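Local coordinates for ethyl acetate hydrolase (Pseudomonas veronii, PDB 5EFZ), which hydrolyses ethyl acetate to ethanol and acetate in the bacterial breakdown of short-chain methyl ketones such as 2-butanone, at residues V168-A173 with A353-S358; F185-I190 with W271-G276; E37-P42 with G112-P117. All blocks are in the same frame, centred on the assembly; numbering follows the deposited sequence.

Interaction 1: V168-A173 with A353-S358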
# COMPACT_ATOMS: atom_id res chain seq x y z
N VAL A 168 -6.09 -7.31 -33.61
CA VAL A 168 -5.08 -7.71 -32.64
C VAL A 168 -4.96 -9.24 -32.67
O VAL A 168 -5.87 -9.95 -32.24
CB VAL A 168 -5.46 -7.19 -31.21
CG1 VAL A 168 -4.39 -7.57 -30.17
CG2 VAL A 168 -5.68 -5.65 -31.25
N LYS A 169 -3.84 -9.74 -33.20
CA LYS A 169 -3.71 -11.21 -33.32
C LYS A 169 -3.30 -11.84 -31.98
O LYS A 169 -3.66 -13.01 -31.73
CB LYS A 169 -2.70 -11.58 -34.41
CG LYS A 169 -3.05 -11.03 -35.81
CD LYS A 169 -4.50 -11.40 -36.17
CE LYS A 169 -4.87 -10.94 -37.57
NZ LYS A 169 -6.28 -11.26 -37.96
N ARG A 170 -2.54 -11.10 -31.18
CA ARG A 170 -2.02 -11.60 -29.89
C ARG A 170 -1.97 -10.42 -28.96
O ARG A 170 -1.68 -9.33 -29.41
CB ARG A 170 -0.62 -12.19 -30.02
CG ARG A 170 -0.52 -13.35 -31.01
CD ARG A 170 0.95 -13.75 -31.18
NE ARG A 170 1.08 -14.78 -32.22
CZ ARG A 170 1.14 -14.53 -33.52
NH1 ARG A 170 1.07 -13.28 -33.97
NH2 ARG A 170 1.24 -15.54 -34.38
N ALA A 171 -2.22 -10.65 -27.67
CA ALA A 171 -2.20 -9.59 -26.68
C ALA A 171 -1.47 -10.10 -25.44
O ALA A 171 -1.68 -11.23 -25.00
CB ALA A 171 -3.63 -9.13 -26.33
N ALA A 172 -0.60 -9.26 -24.91
CA ALA A 172 0.07 -9.57 -23.66
C ALA A 172 -0.13 -8.41 -22.70
O ALA A 172 0.41 -7.29 -22.89
CB ALA A 172 1.57 -9.86 -23.88
N ALA A 173 -0.91 -8.68 -21.66
CA ALA A 173 -1.26 -7.66 -20.67
C ALA A 173 -0.47 -7.89 -19.41
O ALA A 173 -0.78 -8.80 -18.63
CB ALA A 173 -2.74 -7.67 -20.37
N ALA A 353 7.98 -15.11 -26.25
CA ALA A 353 8.45 -15.86 -27.41
C ALA A 353 7.46 -17.00 -27.70
O ALA A 353 7.18 -17.32 -28.87
CB ALA A 353 9.88 -16.41 -27.16
N GLU A 354 6.89 -17.57 -26.66
CA GLU A 354 5.95 -18.67 -26.83
C GLU A 354 4.67 -18.12 -27.44
O GLU A 354 4.10 -18.71 -28.35
CB GLU A 354 5.65 -19.35 -25.49
CG GLU A 354 4.64 -20.47 -25.61
CD GLU A 354 4.48 -21.28 -24.34
OE1 GLU A 354 5.30 -21.12 -23.41
OE2 GLU A 354 3.53 -22.08 -24.28
N LEU A 355 4.25 -16.95 -26.98
CA LEU A 355 3.06 -16.29 -27.53
C LEU A 355 3.22 -15.99 -29.00
O LEU A 355 2.31 -16.23 -29.81
CB LEU A 355 2.77 -14.99 -26.75
CG LEU A 355 1.53 -14.20 -27.20
CD1 LEU A 355 0.30 -15.10 -27.21
CD2 LEU A 355 1.33 -13.05 -26.18
N LEU A 356 4.38 -15.45 -29.37
CA LEU A 356 4.64 -15.08 -30.76
C LEU A 356 4.77 -16.29 -31.68
O LEU A 356 4.80 -16.14 -32.90
CB LEU A 356 5.91 -14.23 -30.86
CG LEU A 356 5.67 -12.78 -30.35
CD1 LEU A 356 7.00 -12.09 -29.97
CD2 LEU A 356 4.98 -11.99 -31.47
N SER A 357 4.86 -17.49 -31.10
CA SER A 357 4.99 -18.67 -31.94
C SER A 357 3.64 -19.38 -32.15
O SER A 357 3.57 -20.42 -32.83
CB SER A 357 6.01 -19.64 -31.35
OG SER A 357 5.44 -20.32 -30.24
N SER A 358 2.57 -18.81 -31.60
CA SER A 358 1.25 -19.40 -31.82
C SER A 358 0.91 -19.30 -33.32
O SER A 358 1.16 -18.27 -33.95
CB SER A 358 0.18 -18.71 -30.95
OG SER A 358 -0.09 -17.39 -31.44
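Helix 342-356, the last of this alpha/beta-hydrolase chain, lies with its C-terminal turn against the start of strand 170-174 in the central sheet, and R170 ties the two together. The arginine leaves the strand with CG anti to its carbonyl carbon (chi1 -58°) and runs extended from CG to NE, so that its guanidinium arrives side-on at S358, just beyond the helix end. R170 NH2 donates to the backbone O of S358 at 2.8 Å, lying close to the plane of both groups. R170 NE reaches OG of S358 at 3.0 Å, a more bent bond with the hydroxyl tilted from the guanidinium plane. The strand is flanked in the mixed sheet by parallel strands 146-150 and 296-300, and the remaining nitrogen, NH1, is held by the carbonyl of A145 in the loop leading into the first of these. The helix end is itself tightened by S357, whose OG and N both donate to E354 O. Deeper in, L355 places CD2 3.9 Å from A172 CB, while its CG packs 4.0 Å from R170 CD. L146 and Y298 of the two neighbouring strands also touch L355.

Interaction 2: F185-I190 with W271-G276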
# COMPACT_ATOMS: atom_id res chain seq x y z
N PHE A 185 -8.33 2.96 -7.92
CA PHE A 185 -8.80 4.33 -8.06
C PHE A 185 -8.45 5.17 -6.84
O PHE A 185 -7.99 6.31 -6.96
CB PHE A 185 -10.31 4.34 -8.28
CG PHE A 185 -10.88 5.72 -8.59
CD1 PHE A 185 -11.17 6.63 -7.56
CD2 PHE A 185 -11.19 6.07 -9.90
CE1 PHE A 185 -11.70 7.90 -7.86
CE2 PHE A 185 -11.73 7.32 -10.19
CZ PHE A 185 -11.97 8.24 -9.18
N LEU A 186 -8.65 4.60 -5.65
CA LEU A 186 -8.24 5.30 -4.41
C LEU A 186 -6.72 5.57 -4.34
O LEU A 186 -6.28 6.66 -3.94
CB LEU A 186 -8.67 4.48 -3.20
CG LEU A 186 -8.18 5.03 -1.84
CD1 LEU A 186 -8.89 6.35 -1.50
CD2 LEU A 186 -8.45 3.99 -0.75
N PHE A 187 -5.92 4.56 -4.68
CA PHE A 187 -4.48 4.75 -4.73
C PHE A 187 -4.10 5.94 -5.62
O PHE A 187 -3.33 6.81 -5.24
CB PHE A 187 -3.82 3.48 -5.27
CG PHE A 187 -2.35 3.62 -5.56
CD1 PHE A 187 -1.50 4.25 -4.67
CD2 PHE A 187 -1.80 3.02 -6.71
CE1 PHE A 187 -0.09 4.33 -4.94
CE2 PHE A 187 -0.41 3.13 -6.99
CZ PHE A 187 0.42 3.77 -6.11
N THR A 188 -4.67 5.96 -6.82
CA THR A 188 -4.34 7.03 -7.74
C THR A 188 -4.91 8.37 -7.26
O THR A 188 -4.29 9.40 -7.45
CB THR A 188 -4.84 6.70 -9.13
OG1 THR A 188 -4.32 5.40 -9.48
CG2 THR A 188 -4.30 7.76 -10.12
N GLU A 189 -6.06 8.35 -6.61
CA GLU A 189 -6.59 9.58 -6.00
C GLU A 189 -5.61 10.14 -4.96
O GLU A 189 -5.35 11.35 -4.90
CB GLU A 189 -7.94 9.34 -5.34
CG GLU A 189 -8.45 10.57 -4.58
CD GLU A 189 -9.93 10.47 -4.24
OE1 GLU A 189 -10.29 10.47 -3.03
OE2 GLU A 189 -10.73 10.43 -5.18
N ILE A 190 -5.06 9.26 -4.14
CA ILE A 190 -4.11 9.69 -3.12
C ILE A 190 -2.85 10.21 -3.77
O ILE A 190 -2.27 11.19 -3.31
CB ILE A 190 -3.80 8.51 -2.14
CG1 ILE A 190 -5.08 8.26 -1.30
CG2 ILE A 190 -2.54 8.84 -1.25
CD1 ILE A 190 -5.05 6.94 -0.46
N TRP A 271 -5.58 10.61 -14.24
CA TRP A 271 -7.04 10.65 -14.46
C TRP A 271 -7.42 9.51 -15.42
O TRP A 271 -8.44 8.83 -15.26
CB TRP A 271 -7.47 12.01 -15.06
CG TRP A 271 -8.98 12.22 -15.17
CD1 TRP A 271 -9.78 12.91 -14.27
CD2 TRP A 271 -9.83 11.81 -16.24
NE1 TRP A 271 -11.08 12.92 -14.73
CE2 TRP A 271 -11.13 12.25 -15.93
CE3 TRP A 271 -9.61 11.11 -17.44
CZ2 TRP A 271 -12.22 11.99 -16.77
CZ3 TRP A 271 -10.69 10.84 -18.27
CH2 TRP A 271 -11.98 11.29 -17.93
N LYS A 272 -6.58 9.34 -16.43
CA LYS A 272 -6.82 8.36 -17.47
C LYS A 272 -6.75 6.94 -16.86
O LYS A 272 -7.62 6.09 -17.10
CB LYS A 272 -5.78 8.51 -18.58
CG LYS A 272 -5.98 7.56 -19.76
CD LYS A 272 -4.76 7.59 -20.71
CE LYS A 272 -4.36 9.00 -21.15
NZ LYS A 272 -3.26 8.83 -22.19
N TRP A 273 -5.67 6.71 -16.13
CA TRP A 273 -5.42 5.44 -15.45
C TRP A 273 -6.62 5.08 -14.56
O TRP A 273 -7.09 3.93 -14.58
CB TRP A 273 -4.11 5.58 -14.64
CG TRP A 273 -3.75 4.53 -13.60
CD1 TRP A 273 -4.27 3.26 -13.43
CD2 TRP A 273 -2.77 4.71 -12.57
NE1 TRP A 273 -3.65 2.65 -12.33
CE2 TRP A 273 -2.73 3.53 -11.80
CE3 TRP A 273 -1.94 5.78 -12.22
CZ2 TRP A 273 -1.87 3.39 -10.69
CZ3 TRP A 273 -1.09 5.64 -11.11
CH2 TRP A 273 -1.06 4.45 -10.37
N GLN A 274 -7.11 6.04 -13.77
CA GLN A 274 -8.24 5.77 -12.89
C GLN A 274 -9.48 5.20 -13.58
O GLN A 274 -10.29 4.51 -12.97
CB GLN A 274 -8.68 7.08 -12.20
CG GLN A 274 -7.77 7.50 -11.06
CD GLN A 274 -8.30 8.74 -10.36
OE1 GLN A 274 -8.64 9.73 -11.02
NE2 GLN A 274 -8.38 8.69 -9.02
N ARG A 275 -9.64 5.56 -14.85
CA ARG A 275 -10.91 5.28 -15.55
C ARG A 275 -10.82 4.23 -16.64
O ARG A 275 -11.81 4.01 -17.34
CB ARG A 275 -11.44 6.60 -16.12
CG ARG A 275 -12.11 7.45 -15.02
CD ARG A 275 -12.12 8.92 -15.35
NE ARG A 275 -12.62 9.67 -14.18
CZ ARG A 275 -11.85 10.05 -13.17
NH1 ARG A 275 -10.54 9.79 -13.17
NH2 ARG A 275 -12.38 10.69 -12.14
N GLY A 276 -9.67 3.57 -16.76
CA GLY A 276 -9.54 2.48 -17.75
C GLY A 276 -10.67 1.46 -17.54
O GLY A 276 -10.83 0.94 -16.44
O HOH W 1 -9.57 11.30 -7.73
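Q274 lays its terminal amide flat over one face of the F185 ring, the two planes only 10° apart and NE2 above the ring centre. The glutamine chain runs extended beyond CG, and its CG makes an off-centre CH-pi contact with the same ring, 4.3 Å from the centroid. Q274 NE2 also donates to the backbone O of F185 at 3.2 Å, in the carbonyl plane and on a lone pair. That oxygen already takes the helical bond from E189 N, so two donors grip it. A water accepts from NE2 and donates to E189 OE2, while E189 OE1 forms a salt bridge with K221 of the second subunit. R275 NH1 holds the other end of the amide, approaching Q274 OE1 at 2.9 Å from above the carbonyl plane, and gives another bond to W271 O; bonds at both ends probably limit the rotation of the amide. The guanidinium lies between W271 NE1 over one face and F185 CE2 over the other.

Deeper in the contact, T188 covers W273. T188 OG1 stands 3.2 Å above the plane of the W273 indole, over its centre, but finds its hydrogen-bond partner in D184 O, while T188 CG2 lies 4.2 Å from the centroid of the six-membered ring. D184 also binds W273 NE1 through its carboxylate, holding the indole in place. At the indole rim, W273 CH2 meets F187 CE2 at 3.7 Å, with the ring planes steeply inclined. W273 comes within about 5 Å of the side chain of S151, the inferred nucleophile, and about 6 Å of that of H334. Helices 182-196 and 263-274 belong to the helical insertion between sheet strands 170-174 and 296-300, consistent with the lid found over the catalytic triad in many alpha/beta hydrolases.

Interaction 3: E37-P42 with G112-P117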
# COMPACT_ATOMS: atom_id res chain seq x y z
N GLU A 37 -14.62 12.22 -23.84
CA GLU A 37 -15.23 13.14 -22.88
C GLU A 37 -15.92 14.35 -23.52
O GLU A 37 -16.61 15.11 -22.83
CB GLU A 37 -14.19 13.66 -21.87
CG GLU A 37 -13.87 12.68 -20.76
CD GLU A 37 -15.09 12.28 -19.95
OE1 GLU A 37 -15.55 13.09 -19.12
OE2 GLU A 37 -15.61 11.16 -20.16
N GLY A 38 -15.71 14.56 -24.81
CA GLY A 38 -16.47 15.59 -25.49
C GLY A 38 -15.72 16.72 -26.15
O GLY A 38 -16.25 17.39 -27.03
N ARG A 39 -14.49 16.97 -25.73
CA ARG A 39 -13.69 18.00 -26.39
C ARG A 39 -13.00 17.46 -27.64
O ARG A 39 -12.75 16.26 -27.76
CB ARG A 39 -12.67 18.56 -25.39
CG ARG A 39 -13.35 19.29 -24.23
CD ARG A 39 -12.36 19.83 -23.22
NE ARG A 39 -11.62 20.98 -23.73
CZ ARG A 39 -10.58 21.51 -23.11
NH1 ARG A 39 -10.14 20.99 -21.98
NH2 ARG A 39 -9.97 22.56 -23.64
N CYS A 40 -12.70 18.34 -28.58
CA CYS A 40 -11.95 17.95 -29.76
C CYS A 40 -10.52 18.49 -29.68
O CYS A 40 -10.33 19.68 -29.45
CB CYS A 40 -12.64 18.48 -31.04
SG CYS A 40 -12.05 17.69 -32.61
N MET A 41 -9.52 17.63 -29.87
CA MET A 41 -8.16 18.13 -30.10
C MET A 41 -8.02 18.48 -31.59
O MET A 41 -8.19 17.62 -32.44
CB MET A 41 -7.12 17.08 -29.72
CG MET A 41 -7.32 16.47 -28.35
SD MET A 41 -6.00 15.26 -28.04
CE MET A 41 -4.55 16.30 -28.13
N PRO A 42 -7.73 19.75 -31.90
CA PRO A 42 -7.62 20.16 -33.31
C PRO A 42 -6.50 19.43 -34.05
O PRO A 42 -6.62 19.18 -35.25
CB PRO A 42 -7.30 21.65 -33.22
CG PRO A 42 -7.72 22.06 -31.86
CD PRO A 42 -7.52 20.88 -30.98
N GLY A 112 -3.47 27.11 -27.31
CA GLY A 112 -4.90 27.31 -27.38
C GLY A 112 -5.58 26.98 -26.06
O GLY A 112 -4.99 27.15 -24.98
N SER A 113 -6.81 26.47 -26.12
CA SER A 113 -7.57 26.29 -24.90
C SER A 113 -7.14 25.01 -24.16
O SER A 113 -7.62 24.72 -23.07
CB SER A 113 -9.07 26.25 -25.22
OG SER A 113 -9.40 25.14 -26.03
N LEU A 114 -6.20 24.27 -24.75
CA LEU A 114 -5.74 23.00 -24.19
C LEU A 114 -4.45 23.15 -23.38
O LEU A 114 -3.90 22.18 -22.87
CB LEU A 114 -5.53 21.97 -25.32
CG LEU A 114 -6.79 21.38 -25.95
CD1 LEU A 114 -6.48 20.64 -27.26
CD2 LEU A 114 -7.47 20.44 -24.96
N ALA A 115 -3.97 24.38 -23.21
CA ALA A 115 -2.69 24.59 -22.54
C ALA A 115 -2.76 24.34 -21.02
O ALA A 115 -3.71 24.78 -20.36
CB ALA A 115 -2.18 26.03 -22.83
N GLY A 116 -1.76 23.64 -20.48
CA GLY A 116 -1.60 23.54 -19.03
C GLY A 116 -2.84 22.97 -18.36
O GLY A 116 -3.30 21.88 -18.76
N PRO A 117 -3.41 23.70 -17.38
CA PRO A 117 -4.61 23.28 -16.64
C PRO A 117 -5.79 23.10 -17.58
O PRO A 117 -6.75 22.42 -17.22
CB PRO A 117 -4.90 24.46 -15.68
CG PRO A 117 -3.69 25.28 -15.68
CD PRO A 117 -2.97 25.05 -16.97
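R39 and L114 meet tip to tip where the small antiparallel hairpin of strands 33-34 and 40-41 faces the loop between strand 92-96 and helix 124-139 of the alpha/beta-hydrolase fold. The leucine sets CD2 over one face of the R39 guanidinium, offset toward its rim and 3.5 Å from NH2. The other methyl, L114 CD1, turns to the backbone side of the hairpin, 3.9 Å from P42 CD and 4.1 Å from M41 CA. L114 thus spreads its two branches between a charged group and an apolar patch. NH2 of R39 donates to S113 O at 3.2 Å, with the oxygen in the guanidinium plane.

The arginine chain is bent at chi3 (72°), which swings the guanidinium across to the loop. There NH1 of R39 donates to G118 O, beyond the end of 112-117, so the side chain spans two carbonyls of the same loop. An alanine here would lose both of these bonds and the flat surface under L114 CD2, and would probably leave the loop less firmly held to the hairpin. Farther out, the hairpin is set by backbone pairing of M41 with L33, and the loop by pairing of G116 with A107; S113 and L114 form a short 3-10 turn that brings the S113 carbonyl to the arginine. The approach to that carbonyl is far from a lone pair: R39 NH2 stands 71° out of the carbonyl plane, at a C=O...N angle of 107°.

In the fold
Interaction 2 is the largest and lies nearest the chain centre: two helices join through an amide, aromatic rings and a water beside the inferred active site, with the second subunit close by. Interactions 1 and 3 lie farther out, on opposite sides of that centre, and no other chain touches them. Interaction 3 is the most superficial, with P42 and S113 exposed, whereas the touching residues of interactions 1 and 2 are buried or partly exposed. Both outer contacts use an arginine to grip backbone carbonyl oxygen, but interaction 1 fixes the terminal helix to a sheet strand, whereas interaction 3 joins a hairpin to a loop. Interactions 2 and 3 touch directly, W271 CH2 packing 3.7 Å from E37 CG.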